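Local coordinates for protein type IV pilus biogenesis factor PilY1 (Pseudomonas aeruginosa, PDB 3HX6) that primes type IV pilus assembly and acts in twitching motility and host-cell adhesion, with calcium binding and release apparently essential for regulating pilus retraction, at residues V142-F147 / W151-I156; V200-L203 / K207-V210; A318-G323 / T362-T367. The protein carries 3 engineered substitutions. All coordinates share one frame; numbering follows the deposited sequence.

Contact 1 (V142-F147 / W151-I156); sequences VADAFF and WHTVLI
Thr153 OG1 is held by two groups: it donates its proton to Asp144 OD1, 2.9 Å away and met nearly end-on to the C-O bond, and takes a hydrogen bond from Arg84. The second carboxylate oxygen, Asp144 OD2, is gripped by the backbone N of Gln59 and the hydroxyl of Tyr74, so every side-chain oxygen of this buried non-hydrogen-bonded pair is engaged. Between the two strands the hydrogen-bonded pairs are Ala143 with Val154 and Ala145 with His152; the shortest rung is Val154 N to Ala143 O at 2.7 Å. This is a beta hairpin, formed by neighbouring strands of a four-stranded antiparallel blade of the beta propeller in the C-terminal domain of PilY1. On the Asp144 face, nearer the turn, Phe146 and Trp151 form a T-shaped pair. The phenyl edge points at the five-membered indole ring, with Phe146 CD2 3.6 Å from Trp151 NE1, while Phe146 CB sits squarely over the six-membered ring in a CH-pi contact. On the face of His152, the imidazole is met by the Phe147 ring in an offset stack with centroids 4.0 Å apart and planes 17° apart. Phe147 CG lies between its backbone N and carbonyl carbon (chi1 61°), which turns the phenyl onto the imidazole. His152 NE2 also reaches back to Phe147 O at 2.9 Å, a bent bond lying in the imidazole plane but tilted 33° from the carbonyl plane.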
ATOM      1  N   VAL A 142     -11.189 -17.178   3.171  1.00 19.22           N
ATOM      2  CA  VAL A 142     -12.163 -16.297   2.536  1.00 19.02           C
ATOM      3  C   VAL A 142     -11.606 -15.932   1.168  1.00 17.37           C
ATOM      4  O   VAL A 142     -10.409 -15.705   1.022  1.00 17.04           O
ATOM      5  CB  VAL A 142     -12.411 -14.998   3.348  1.00 19.02           C
ATOM      6  CG1 VAL A 142     -12.920 -15.347   4.741  1.00 21.16           C
ATOM      7  CG2 VAL A 142     -11.134 -14.169   3.435  1.00 18.56           C
ATOM      8  N   ALA A 143     -12.467 -15.889   0.163  1.00 16.25           N
ATOM      9  CA  ALA A 143     -12.011 -15.555  -1.174  1.00 16.47           C
ATOM     10  C   ALA A 143     -13.178 -15.121  -2.032  1.00 16.62           C
ATOM     11  O   ALA A 143     -14.337 -15.367  -1.694  1.00 17.27           O
ATOM     12  CB  ALA A 143     -11.319 -16.765  -1.810  1.00 17.16           C
ATOM     13  N   ASP A 144     -12.869 -14.444  -3.132  1.00 15.87           N
ATOM     14  CA  ASP A 144     -13.902 -14.027  -4.062  1.00 16.89           C
ATOM     15  C   ASP A 144     -14.011 -15.153  -5.078  1.00 15.94           C
ATOM     16  O   ASP A 144     -13.003 -15.719  -5.497  1.00 15.05           O
ATOM     17  CB  ASP A 144     -13.520 -12.720  -4.759  1.00 18.61           C
ATOM     18  CG  ASP A 144     -13.666 -11.514  -3.850  1.00 19.64           C
ATOM     19  OD1 ASP A 144     -14.301 -11.651  -2.787  1.00 20.04           O
ATOM     20  OD2 ASP A 144     -13.160 -10.431  -4.202  1.00 20.66           O
ATOM     21  N   ALA A 145     -15.236 -15.503  -5.445  1.00 15.19           N
ATOM     22  CA  ALA A 145     -15.453 -16.568  -6.408  1.00 15.10           C
ATOM     23  C   ALA A 145     -16.658 -16.224  -7.266  1.00 14.91           C
ATOM     24  O   ALA A 145     -17.504 -15.428  -6.875  1.00 15.51           O
ATOM     25  CB  ALA A 145     -15.678 -17.898  -5.684  1.00 12.18           C
ATOM     26  N   PHE A 146     -16.734 -16.836  -8.436  1.00 16.02           N
ATOM     27  CA  PHE A 146     -17.834 -16.578  -9.344  1.00 16.34           C
ATOM     28  C   PHE A 146     -18.679 -17.828  -9.529  1.00 17.28           C
ATOM     29  O   PHE A 146     -18.157 -18.897  -9.843  1.00 16.08           O
ATOM     30  CB  PHE A 146     -17.272 -16.108 -10.688  1.00 17.01           C
ATOM     31  CG  PHE A 146     -18.312 -15.625 -11.658  1.00 16.44           C
ATOM     32  CD1 PHE A 146     -18.846 -16.483 -12.611  1.00 17.32           C
ATOM     33  CD2 PHE A 146     -18.722 -14.293 -11.648  1.00 17.65           C
ATOM     34  CE1 PHE A 146     -19.772 -16.024 -13.549  1.00 17.28           C
ATOM     35  CE2 PHE A 146     -19.649 -13.820 -12.580  1.00 16.54           C
ATOM     36  CZ  PHE A 146     -20.173 -14.688 -13.533  1.00 18.46           C
ATOM     37  N   PHE A 147     -19.983 -17.690  -9.306  1.00 16.22           N
ATOM     38  CA  PHE A 147     -20.924 -18.788  -9.483  1.00 17.51           C
ATOM     39  C   PHE A 147     -22.345 -18.226  -9.412  1.00 18.57           C
ATOM     40  O   PHE A 147     -22.564 -17.128  -8.892  1.00 18.63           O
ATOM     41  CB  PHE A 147     -20.687 -19.882  -8.433  1.00 15.46           C
ATOM     42  CG  PHE A 147     -20.867 -19.426  -7.016  1.00 17.77           C
ATOM     43  CD1 PHE A 147     -22.124 -19.457  -6.416  1.00 17.93           C
ATOM     44  CD2 PHE A 147     -19.775 -18.990  -6.268  1.00 18.07           C
ATOM     45  CE1 PHE A 147     -22.295 -19.062  -5.087  1.00 16.33           C
ATOM     46  CE2 PHE A 147     -19.935 -18.592  -4.935  1.00 19.05           C
ATOM     47  CZ  PHE A 147     -21.199 -18.630  -4.345  1.00 19.24           C
ATOM     48  N   TRP A 151     -20.382 -12.575  -8.827  1.00 17.97           N
ATOM     49  CA  TRP A 151     -19.248 -12.627  -7.926  1.00 19.08           C
ATOM     50  C   TRP A 151     -19.778 -12.662  -6.502  1.00 20.79           C
ATOM     51  O   TRP A 151     -20.799 -12.049  -6.201  1.00 18.79           O
ATOM     52  CB  TRP A 151     -18.348 -11.405  -8.116  1.00 19.02           C
ATOM     53  CG  TRP A 151     -17.516 -11.498  -9.343  1.00 17.02           C
ATOM     54  CD1 TRP A 151     -17.779 -10.948 -10.558  1.00 14.84           C
ATOM     55  CD2 TRP A 151     -16.301 -12.236  -9.486  1.00 15.68           C
ATOM     56  NE1 TRP A 151     -16.802 -11.298 -11.458  1.00 15.44           N
ATOM     57  CE2 TRP A 151     -15.881 -12.090 -10.825  1.00 15.57           C
ATOM     58  CE3 TRP A 151     -15.527 -13.011  -8.612  1.00 16.37           C
ATOM     59  CZ2 TRP A 151     -14.718 -12.692 -11.317  1.00 15.85           C
ATOM     60  CZ3 TRP A 151     -14.364 -13.614  -9.102  1.00 13.85           C
ATOM     61  CH2 TRP A 151     -13.976 -13.448 -10.441  1.00 15.71           C
ATOM     62  N   HIS A 152     -19.083 -13.396  -5.641  1.00 20.01           N
ATOM     63  CA  HIS A 152     -19.457 -13.527  -4.236  1.00 21.39           C
ATOM     64  C   HIS A 152     -18.162 -13.586  -3.458  1.00 21.95           C
ATOM     65  O   HIS A 152     -17.094 -13.826  -4.032  1.00 23.11           O
ATOM     66  CB  HIS A 152     -20.171 -14.855  -3.961  1.00 22.95           C
ATOM     67  CG  HIS A 152     -21.344 -15.119  -4.848  1.00 26.24           C
ATOM     68  ND1 HIS A 152     -22.634 -14.795  -4.489  1.00 28.00           N
ATOM     69  CD2 HIS A 152     -21.422 -15.681  -6.077  1.00 26.35           C
ATOM     70  CE1 HIS A 152     -23.457 -15.148  -5.461  1.00 28.34           C
ATOM     71  NE2 HIS A 152     -22.748 -15.687  -6.435  1.00 27.01           N
ATOM     72  N   THR A 153     -18.259 -13.358  -2.154  1.00 19.63           N
ATOM     73  CA  THR A 153     -17.103 -13.488  -1.287  1.00 20.07           C
ATOM     74  C   THR A 153     -17.517 -14.696  -0.469  1.00 20.27           C
ATOM     75  O   THR A 153     -18.589 -14.708   0.147  1.00 19.51           O
ATOM     76  CB  THR A 153     -16.896 -12.283  -0.361  1.00 21.23           C
ATOM     77  OG1 THR A 153     -16.600 -11.119  -1.145  1.00 21.08           O
ATOM     78  CG2 THR A 153     -15.726 -12.553   0.577  1.00 20.94           C
ATOM     79  N   VAL A 154     -16.694 -15.733  -0.493  1.00 18.77           N
ATOM     80  CA  VAL A 154     -17.026 -16.945   0.230  1.00 19.54           C
ATOM     81  C   VAL A 154     -16.056 -17.204   1.372  1.00 18.30           C
ATOM     82  O   VAL A 154     -14.963 -16.646   1.412  1.00 15.91           O
ATOM     83  CB  VAL A 154     -17.028 -18.167  -0.723  1.00 21.52           C
ATOM     84  CG1 VAL A 154     -15.601 -18.475  -1.186  1.00 19.62           C
ATOM     85  CG2 VAL A 154     -17.628 -19.373  -0.030  1.00 26.75           C
ATOM     86  N   LEU A 155     -16.484 -18.047   2.302  1.00 16.79           N
ATOM     87  CA  LEU A 155     -15.673 -18.428   3.443  1.00 17.89           C
ATOM     88  C   LEU A 155     -15.762 -19.945   3.533  1.00 16.85           C
ATOM     89  O   LEU A 155     -16.850 -20.506   3.573  1.00 15.63           O
ATOM     90  CB  LEU A 155     -16.203 -17.779   4.733  1.00 18.72           C
ATOM     91  CG  LEU A 155     -15.476 -18.135   6.036  1.00 20.39           C
ATOM     92  CD1 LEU A 155     -15.746 -17.076   7.094  1.00 21.61           C
ATOM     93  CD2 LEU A 155     -15.923 -19.506   6.516  1.00 19.25           C
ATOM     94  N   ILE A 156     -14.611 -20.604   3.526  1.00 16.67           N
ATOM     95  CA  ILE A 156     -14.578 -22.048   3.618  1.00 18.66           C
ATOM     96  C   ILE A 156     -14.010 -22.432   4.984  1.00 18.93           C
ATOM     97  O   ILE A 156     -12.920 -22.007   5.357  1.00 19.61           O
ATOM     98  CB  ILE A 156     -13.724 -22.672   2.479  1.00 18.56           C
ATOM     99  CG1 ILE A 156     -14.379 -22.393   1.117  1.00 23.11           C
ATOM    100  CG2 ILE A 156     -13.647 -24.182   2.646  1.00 16.98           C
ATOM    101  CD1 ILE A 156     -14.331 -20.969   0.678  1.00 25.49           C
TER

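Contact 2 (V200-L203 / K207-V210); sequences VARL and KWAV
The indole of Trp208 is laid flat against the opposite strand: one face rests on the backbone of Ala201, whose C is 3.3 Å above the ring plane, and on Arg202 CB, which makes a CH-pi contact with the five-membered ring. Ala145 and Phe146 of strand 141-147 lie on the other side of the indole, and Val200 CG1 meets its edge at CE3. The two strands form a beta hairpin that opens the next four-stranded blade of the propeller, tightly closed at the loop by Leu203 N bonding to Lys207 O at 2.9 Å in an almost straight line. Ala201 and Ala209 form the hydrogen-bonded pair behind that closure, giving and taking one bond each. Arg202 leaves the strand with CG anti to the backbone N (chi1 176°) and then bends at chi2 and chi3, which sets CD over the CD1-NE1 rim of the indole, 3.5 Å from Trp208 CD1. Its guanidinium does not stack; it stands 88° to the ring, with Lys207 N over one face and Trp208 NE1 at its edge. Glu69 OE2 ties the pair together, bonding to Arg202 NE in a salt bridge and accepting the N-H of Trp208 NE1. The side chain of Arg202 is about 9 Å from the bound calcium ion and about 4 Å from the side chain of Val264, a residue of the calcium site. On the face carrying Ala209, its CB is met by Leu203 CD1 at 3.9 Å.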
ATOM      1  N   VAL A 200      -9.423 -21.509  -3.198  1.00 15.28           N
ATOM      2  CA  VAL A 200     -10.624 -21.275  -3.978  1.00 14.54           C
ATOM      3  C   VAL A 200     -10.122 -20.769  -5.313  1.00 13.96           C
ATOM      4  O   VAL A 200      -9.431 -19.756  -5.374  1.00 13.65           O
ATOM      5  CB  VAL A 200     -11.515 -20.218  -3.328  1.00 14.14           C
ATOM      6  CG1 VAL A 200     -12.712 -19.927  -4.230  1.00 13.15           C
ATOM      7  CG2 VAL A 200     -11.980 -20.716  -1.964  1.00 13.63           C
ATOM      8  N   ALA A 201     -10.456 -21.470  -6.388  1.00 13.97           N
ATOM      9  CA  ALA A 201      -9.951 -21.047  -7.684  1.00 15.50           C
ATOM     10  C   ALA A 201     -10.812 -21.443  -8.860  1.00 13.26           C
ATOM     11  O   ALA A 201     -11.706 -22.278  -8.752  1.00 12.90           O
ATOM     12  CB  ALA A 201      -8.536 -21.590  -7.877  1.00 12.39           C
ATOM     13  N   ARG A 202     -10.524 -20.815  -9.988  1.00 12.89           N
ATOM     14  CA  ARG A 202     -11.229 -21.089 -11.225  1.00 13.40           C
ATOM     15  C   ARG A 202     -10.478 -22.218 -11.910  1.00 13.09           C
ATOM     16  O   ARG A 202      -9.254 -22.163 -12.042  1.00 11.51           O
ATOM     17  CB  ARG A 202     -11.227 -19.848 -12.118  1.00 14.14           C
ATOM     18  CG  ARG A 202     -11.868 -20.065 -13.477  1.00 16.67           C
ATOM     19  CD  ARG A 202     -13.325 -20.452 -13.356  1.00 20.23           C
ATOM     20  NE  ARG A 202     -14.100 -19.926 -14.475  1.00 26.57           N
ATOM     21  CZ  ARG A 202     -13.940 -20.290 -15.741  1.00 27.88           C
ATOM     22  NH1 ARG A 202     -13.029 -21.199 -16.070  1.00 28.52           N
ATOM     23  NH2 ARG A 202     -14.684 -19.731 -16.684  1.00 30.46           N
ATOM     24  N   LEU A 203     -11.206 -23.241 -12.342  1.00 11.57           N
ATOM     25  CA  LEU A 203     -10.572 -24.372 -13.000  1.00 13.84           C
ATOM     26  C   LEU A 203     -10.984 -24.490 -14.458  1.00 14.29           C
ATOM     27  O   LEU A 203     -11.928 -23.825 -14.922  1.00 12.60           O
ATOM     28  CB  LEU A 203     -10.898 -25.678 -12.260  1.00 13.69           C
ATOM     29  CG  LEU A 203     -10.584 -25.700 -10.758  1.00 14.45           C
ATOM     30  CD1 LEU A 203     -10.895 -27.080 -10.183  1.00 14.60           C
ATOM     31  CD2 LEU A 203      -9.133 -25.350 -10.530  1.00 14.08           C
ATOM     32  N   LYS A 207     -15.632 -23.703 -14.092  1.00 16.36           N
ATOM     33  CA  LYS A 207     -16.218 -23.205 -12.855  1.00 17.63           C
ATOM     34  C   LYS A 207     -15.228 -22.990 -11.713  1.00 16.39           C
ATOM     35  O   LYS A 207     -14.070 -23.418 -11.772  1.00 14.82           O
ATOM     36  CB  LYS A 207     -17.324 -24.169 -12.406  1.00 20.51           C
ATOM     37  CG  LYS A 207     -18.272 -24.565 -13.543  1.00 22.58           C
ATOM     38  CD  LYS A 207     -19.247 -25.653 -13.126  1.00 25.95           C
ATOM     39  CE  LYS A 207     -20.466 -25.085 -12.423  1.00 28.71           C
ATOM     40  NZ  LYS A 207     -21.295 -24.298 -13.379  1.00 29.03           N
ATOM     41  N   TRP A 208     -15.696 -22.300 -10.679  1.00 15.01           N
ATOM     42  CA  TRP A 208     -14.886 -22.051  -9.505  1.00 13.51           C
ATOM     43  C   TRP A 208     -15.076 -23.222  -8.565  1.00 14.69           C
ATOM     44  O   TRP A 208     -16.165 -23.784  -8.478  1.00 16.13           O
ATOM     45  CB  TRP A 208     -15.309 -20.755  -8.826  1.00 13.81           C
ATOM     46  CG  TRP A 208     -14.748 -19.552  -9.509  1.00 13.93           C
ATOM     47  CD1 TRP A 208     -15.136 -19.029 -10.711  1.00 14.03           C
ATOM     48  CD2 TRP A 208     -13.640 -18.765  -9.064  1.00 12.38           C
ATOM     49  NE1 TRP A 208     -14.331 -17.960 -11.043  1.00 13.87           N
ATOM     50  CE2 TRP A 208     -13.406 -17.777 -10.047  1.00 13.70           C
ATOM     51  CE3 TRP A 208     -12.824 -18.797  -7.925  1.00 14.43           C
ATOM     52  CZ2 TRP A 208     -12.382 -16.830  -9.926  1.00 12.42           C
ATOM     53  CZ3 TRP A 208     -11.804 -17.853  -7.805  1.00 14.49           C
ATOM     54  CH2 TRP A 208     -11.595 -16.882  -8.804  1.00 14.47           C
ATOM     55  N   ALA A 209     -14.019 -23.589  -7.858  1.00 12.37           N
ATOM     56  CA  ALA A 209     -14.101 -24.711  -6.946  1.00 13.58           C
ATOM     57  C   ALA A 209     -13.256 -24.525  -5.707  1.00 12.91           C
ATOM     58  O   ALA A 209     -12.397 -23.641  -5.630  1.00 11.95           O
ATOM     59  CB  ALA A 209     -13.664 -25.986  -7.655  1.00 12.06           C
ATOM     60  N   VAL A 210     -13.532 -25.364  -4.723  1.00 12.55           N
ATOM     61  CA  VAL A 210     -12.753 -25.372  -3.505  1.00 13.25           C
ATOM     62  C   VAL A 210     -11.822 -26.535  -3.765  1.00 13.25           C
ATOM     63  O   VAL A 210     -12.278 -27.657  -3.990  1.00 14.47           O
ATOM     64  CB  VAL A 210     -13.607 -25.680  -2.272  1.00 13.08           C
ATOM     65  CG1 VAL A 210     -12.700 -26.032  -1.083  1.00 12.27           C
ATOM     66  CG2 VAL A 210     -14.477 -24.472  -1.940  1.00 15.01           C
TER

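Contact 3 (A318-G323 / T362-T367); sequences AVDSAG and TSRAQT
Asp320 and Arg364 join two loops through a salt bridge, one loop containing a type I beta turn from Asp320 to Gly323 and the other leading into strand 367-373; both belong to the beta-propeller domain. The bond is carried by a single oxygen: Arg364 NE gives a nearly straight hydrogen bond (160°) to the anti lone pair of Asp320 OD2 at 2.8 Å. Arg364 NH2 adds a longer bond to the same oxygen and a weak one to Ala324 O, though its position is less certain. OD2 therefore lies at the edge of the guanidinium, close to its plane, while the carboxylate stands 89° to it, unlike the flat two-oxygen pairing of many aspartate-arginine bridges. With chi1 at 54° the carboxylate of Asp320 is tucked over its own backbone, bringing OD1 back over the turn. There OD1 accepts the backbone N of Ala324 and, weakly, that of Gly323, whose N also closes the turn on Asp320 O at 3.0 Å. The charged oxygens are thus divided, one serving the turn and the other the neighbouring loop. Beside the bridge, Asp320 CB approaches Ala365 O at 4.0 Å.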
ATOM      1  N   ALA A 318       9.765 -36.804   0.798  1.00 13.97           N
ATOM      2  CA  ALA A 318      10.605 -36.286   1.870  1.00 15.25           C
ATOM      3  C   ALA A 318      10.918 -37.250   3.010  1.00 15.25           C
ATOM      4  O   ALA A 318      10.019 -37.791   3.649  1.00 15.06           O
ATOM      5  CB  ALA A 318       9.968 -35.008   2.442  1.00 12.25           C
ATOM      6  N   VAL A 319      12.211 -37.441   3.258  1.00 16.17           N
ATOM      7  CA  VAL A 319      12.687 -38.289   4.343  1.00 16.12           C
ATOM      8  C   VAL A 319      13.818 -37.534   5.031  1.00 16.04           C
ATOM      9  O   VAL A 319      14.543 -36.767   4.388  1.00 16.79           O
ATOM     10  CB  VAL A 319      13.234 -39.649   3.832  1.00 17.75           C
ATOM     11  CG1 VAL A 319      12.120 -40.433   3.154  1.00 17.40           C
ATOM     12  CG2 VAL A 319      14.402 -39.425   2.874  1.00 18.44           C
ATOM     13  N   ASP A 320      13.968 -37.730   6.337  1.00 16.96           N
ATOM     14  CA  ASP A 320      15.034 -37.045   7.052  1.00 19.45           C
ATOM     15  C   ASP A 320      16.392 -37.632   6.680  1.00 21.02           C
ATOM     16  O   ASP A 320      16.501 -38.434   5.744  1.00 20.82           O
ATOM     17  CB  ASP A 320      14.826 -37.131   8.568  1.00 19.03           C
ATOM     18  CG  ASP A 320      14.645 -38.552   9.057  1.00 20.22           C
ATOM     19  OD1 ASP A 320      15.277 -39.469   8.489  1.00 18.56           O
ATOM     20  OD2 ASP A 320      13.876 -38.746  10.021  1.00 19.01           O
ATOM     21  N   SER A 321      17.419 -37.218   7.419  1.00 22.92           N
ATOM     22  CA  SER A 321      18.794 -37.668   7.206  1.00 26.15           C
ATOM     23  C   SER A 321      18.921 -39.181   7.332  1.00 25.36           C
ATOM     24  O   SER A 321      19.682 -39.807   6.601  1.00 26.33           O
ATOM     25  CB  SER A 321      19.723 -37.021   8.238  1.00 27.71           C
ATOM     26  OG  SER A 321      19.427 -35.651   8.412  1.00 34.25           O
ATOM     27  N   ALA A 322      18.177 -39.758   8.269  1.00 24.33           N
ATOM     28  CA  ALA A 322      18.219 -41.197   8.511  1.00 24.98           C
ATOM     29  C   ALA A 322      17.353 -41.997   7.543  1.00 25.64           C
ATOM     30  O   ALA A 322      17.432 -43.224   7.506  1.00 28.30           O
ATOM     31  CB  ALA A 322      17.802 -41.490   9.948  1.00 23.71           C
ATOM     32  N   GLY A 323      16.522 -41.307   6.767  1.00 24.08           N
ATOM     33  CA  GLY A 323      15.674 -41.997   5.813  1.00 22.02           C
ATOM     34  C   GLY A 323      14.227 -42.167   6.232  1.00 21.17           C
ATOM     35  O   GLY A 323      13.462 -42.837   5.545  1.00 23.67           O
ATOM     36  N   THR A 362      12.272 -34.455  18.831  1.00 30.90           N
ATOM     37  CA  THR A 362      13.674 -34.123  18.619  1.00 30.59           C
ATOM     38  C   THR A 362      14.516 -35.315  18.190  1.00 29.84           C
ATOM     39  O   THR A 362      15.732 -35.305  18.354  1.00 31.98           O
ATOM     40  CB  THR A 362      14.288 -33.534  19.900  1.00 31.29           C
ATOM     41  OG1 THR A 362      14.174 -34.486  20.965  1.00 31.39           O
ATOM     42  CG2 THR A 362      13.566 -32.262  20.296  1.00 30.31           C
ATOM     43  N   SER A 363      13.873 -36.338  17.638  1.00 29.36           N
ATOM     44  CA  SER A 363      14.586 -37.532  17.202  1.00 28.60           C
ATOM     45  C   SER A 363      15.092 -37.351  15.780  1.00 28.34           C
ATOM     46  O   SER A 363      15.912 -38.130  15.289  1.00 29.20           O
ATOM     47  CB  SER A 363      13.660 -38.750  17.248  1.00 30.03           C
ATOM     48  OG  SER A 363      12.659 -38.659  16.245  1.00 30.62           O
ATOM     49  N   ARG A 364      14.594 -36.311  15.122  1.00 26.91           N
ATOM     50  CA  ARG A 364      14.965 -36.026  13.741  1.00 24.28           C
ATOM     51  C   ARG A 364      14.647 -34.578  13.409  1.00 21.95           C
ATOM     52  O   ARG A 364      13.882 -33.919  14.111  1.00 17.93           O
ATOM     53  CB  ARG A 364      14.185 -36.953  12.797  1.00 27.44           C
ATOM     54  CG  ARG A 364      12.940 -37.557  13.448  1.00 30.02           C
ATOM     55  CD  ARG A 364      11.654 -37.178  12.744  1.00 30.86           C
ATOM     56  NE  ARG A 364      11.688 -37.638  11.368  1.00 32.22           N
ATOM     57  CZ  ARG A 364      10.625 -37.787  10.592  1.00 28.11           C
ATOM     58  NH1 ARG A 364       9.407 -37.515  11.045  1.00 23.56           N
ATOM     59  NH2 ARG A 364      10.799 -38.220   9.356  1.00 29.55           N
ATOM     60  N   ALA A 365      15.241 -34.093  12.329  1.00 19.22           N
ATOM     61  CA  ALA A 365      15.019 -32.728  11.891  1.00 19.19           C
ATOM     62  C   ALA A 365      13.932 -32.682  10.830  1.00 19.69           C
ATOM     63  O   ALA A 365      13.767 -33.627  10.057  1.00 21.17           O
ATOM     64  CB  ALA A 365      16.304 -32.156  11.320  1.00 17.77           C
ATOM     65  N   GLN A 366      13.174 -31.592  10.824  1.00 18.81           N
ATOM     66  CA  GLN A 366      12.161 -31.386   9.807  1.00 17.61           C
ATOM     67  C   GLN A 366      12.955 -30.622   8.749  1.00 17.70           C
ATOM     68  O   GLN A 366      14.040 -30.114   9.040  1.00 14.34           O
ATOM     69  CB  GLN A 366      10.984 -30.575  10.347  1.00 17.62           C
ATOM     70  CG  GLN A 366      10.129 -31.369  11.322  1.00 17.44           C
ATOM     71  CD  GLN A 366       9.760 -32.746  10.788  1.00 20.82           C
ATOM     72  OE1 GLN A 366       9.266 -32.883   9.667  1.00 19.94           O
ATOM     73  NE2 GLN A 366      10.000 -33.774  11.590  1.00 21.87           N
ATOM     74  N   THR A 367      12.426 -30.515   7.539  1.00 14.34           N
ATOM     75  CA  THR A 367      13.206 -29.901   6.479  1.00 13.18           C
ATOM     76  C   THR A 367      12.441 -29.006   5.517  1.00 13.97           C
ATOM     77  O   THR A 367      11.237 -29.169   5.331  1.00 12.83           O
ATOM     78  CB  THR A 367      13.879 -31.035   5.652  1.00 12.55           C
ATOM     79  OG1 THR A 367      14.517 -31.958   6.547  1.00 12.83           O
ATOM     80  CG2 THR A 367      14.896 -30.483   4.674  1.00 11.42           C
TER

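The contacts follow one another along the chain, each closing before the next opens. Contacts 1 and 2 are the leading hairpins of two successive four-stranded sheets, with centres about 10 Å apart, and they pack directly on each other: Ile156 CD1 lies 3.5 Å from Val200 CG2, so the seam between these propeller blades is partly hydrophobic. Contact 3 lies on the opposite side of the chain's centre, about 39 Å from contact 1 and about 35 Å from contact 2 between centres, and touches neither. It ties loops beside strands 307-317 and 367-373, which belong to different sheets. The bound calcium lies close to contact 2, and contact 3 is away from it.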